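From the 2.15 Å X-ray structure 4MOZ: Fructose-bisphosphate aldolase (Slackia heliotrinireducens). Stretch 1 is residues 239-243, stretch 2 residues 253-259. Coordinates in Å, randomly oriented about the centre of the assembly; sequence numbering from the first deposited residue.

Stretch 1 239-243: VCAGG
Stretch 2 (253-259) QQLHDQI

How do the two backbones lie against each other? Stretch 1 is extended: Val-239 (phi/psi -117/146) belongs to a strand, Cys-240 (-126/-165) follows, and Ala-241 (-144/147), Gly-242 (-88/164) and Gly-243 (-64/139) continue as loop. Stretch 2 is helical throughout, with phi near -60 to -73 and psi from -39 to -57; Asp-257 N bonds to Gln-253 O and Gln-258 N to Gln-254 O, both at 2.9 Å. The chains run in opposite directions, Cys-240 CA lying 7.3 Å from Gln-258 CA and Gly-242 CA 5.7 Å from Gln-254 CA, so the extended segment comes nearer the helix at Gly-242.

What joins them? Two glutamines one helical turn apart, Gln-254 and Gln-258, both point CA-to-CB toward stretch 1 and share an m, t conformation (chi1 -75° in each; chi2 -178° and 164°; chi3 19° and 2°). Their amides play complementary roles. Gln-258 NE2 donates to Ala-241 O at 2.9 Å and 162°, while Gln-254 OE1 accepts from Gly-243 N at 2.9 Å and 153°. Two backbone groups, Ala-241 O and Gly-243 N, thus find partners in helix side chains.

What fills the space around these bonds? Leu-255 (m, t; -63°, -168°) starts sideways, but its end comes nearer, placing Leu-255 CD2 3.6 Å from Gly-242 N. Gly-242 CA also approaches Gln-254 OE1 to 3.2 Å; a CB here would sit tightly against Leu-255 CD2, so the bare backbone suits this close approach.

How does Cys-240 fit? Its CA-to-CB bond points toward the helix, and Cys-240 CB lies 3.4 Å from Gln-258 OE1. With chi1 at -156° (t), Cys-240 SG accepts a weak hydrogen bond from Ala-241 N at 3.1 Å. The CA-to-CB bond of Val-239 (chi1 m, -49°) points away, and the residue makes no contact with stretch 2.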

# COMPACT_ATOMS: atom_id res chain seq x y z
N VAL C 239 9.69 -31.36 -4.99
CA VAL C 239 11.13 -31.54 -5.05
C VAL C 239 11.70 -31.34 -3.66
O VAL C 239 11.19 -30.54 -2.87
CB VAL C 239 11.84 -30.65 -6.10
CG1 VAL C 239 11.13 -30.75 -7.45
CG2 VAL C 239 11.92 -29.21 -5.66
N CYS C 240 12.74 -32.09 -3.35
CA CYS C 240 13.32 -32.05 -2.02
C CYS C 240 14.82 -31.76 -2.11
O CYS C 240 15.32 -31.32 -3.15
CB CYS C 240 13.04 -33.37 -1.32
SG CYS C 240 13.07 -33.26 0.48
N ALA C 241 15.53 -32.00 -1.01
CA ALA C 241 16.97 -31.77 -0.95
C ALA C 241 17.67 -32.82 -0.10
O ALA C 241 17.11 -33.33 0.87
CB ALA C 241 17.27 -30.36 -0.43
N GLY C 242 18.90 -33.16 -0.47
CA GLY C 242 19.76 -33.98 0.37
C GLY C 242 20.56 -33.10 1.32
O GLY C 242 20.65 -31.88 1.11
N GLY C 243 21.14 -33.71 2.36
CA GLY C 243 21.96 -32.99 3.33
C GLY C 243 23.23 -32.42 2.71
O GLY C 243 23.87 -33.07 1.88
N GLN C 253 22.11 -41.29 -2.14
CA GLN C 253 21.16 -42.27 -1.61
C GLN C 253 19.90 -41.59 -1.08
O GLN C 253 18.80 -42.10 -1.24
CB GLN C 253 21.81 -43.13 -0.51
CG GLN C 253 20.94 -44.26 0.03
CD GLN C 253 20.69 -45.37 -0.99
OE1 GLN C 253 21.63 -45.98 -1.51
NE2 GLN C 253 19.42 -45.64 -1.27
N GLN C 254 20.07 -40.43 -0.43
CA GLN C 254 18.93 -39.64 0.03
C GLN C 254 18.04 -39.24 -1.15
O GLN C 254 16.83 -39.42 -1.10
CB GLN C 254 19.39 -38.40 0.78
CG GLN C 254 19.91 -38.67 2.18
CD GLN C 254 20.32 -37.39 2.90
OE1 GLN C 254 19.91 -36.29 2.51
NE2 GLN C 254 21.13 -37.53 3.94
N LEU C 255 18.66 -38.70 -2.20
CA LEU C 255 17.94 -38.26 -3.39
C LEU C 255 17.19 -39.41 -4.07
O LEU C 255 16.07 -39.23 -4.55
CB LEU C 255 18.89 -37.60 -4.39
CG LEU C 255 19.63 -36.32 -4.00
CD1 LEU C 255 20.27 -35.70 -5.23
CD2 LEU C 255 18.72 -35.31 -3.31
N HIS C 256 17.83 -40.58 -4.10
CA HIS C 256 17.25 -41.77 -4.68
C HIS C 256 16.05 -42.22 -3.87
O HIS C 256 14.98 -42.49 -4.44
CB HIS C 256 18.30 -42.88 -4.77
CG HIS C 256 17.91 -44.01 -5.69
ND1 HIS C 256 17.19 -45.07 -5.28
CD2 HIS C 256 18.16 -44.22 -7.05
CE1 HIS C 256 16.99 -45.91 -6.31
NE2 HIS C 256 17.58 -45.39 -7.39
N ASP C 257 16.21 -42.28 -2.55
CA ASP C 257 15.11 -42.63 -1.64
C ASP C 257 13.94 -41.66 -1.76
O ASP C 257 12.79 -42.09 -1.75
CB ASP C 257 15.60 -42.68 -0.19
CG ASP C 257 16.54 -43.85 0.07
OD1 ASP C 257 16.64 -44.76 -0.79
OD2 ASP C 257 17.17 -43.87 1.14
N GLN C 258 14.24 -40.37 -1.87
CA GLN C 258 13.20 -39.34 -1.97
C GLN C 258 12.32 -39.54 -3.20
O GLN C 258 11.11 -39.35 -3.13
CB GLN C 258 13.82 -37.94 -1.97
CG GLN C 258 14.31 -37.49 -0.60
CD GLN C 258 15.25 -36.29 -0.66
OE1 GLN C 258 15.52 -35.73 -1.73
NE2 GLN C 258 15.75 -35.88 0.51
N ILE C 259 12.93 -39.94 -4.31
CA ILE C 259 12.19 -40.18 -5.54
C ILE C 259 11.37 -41.46 -5.45
O ILE C 259 10.15 -41.44 -5.61
CB ILE C 259 13.11 -40.23 -6.78
CG1 ILE C 259 13.80 -38.87 -7.00
CG2 ILE C 259 12.32 -40.64 -8.02
CD1 ILE C 259 14.94 -38.89 -8.00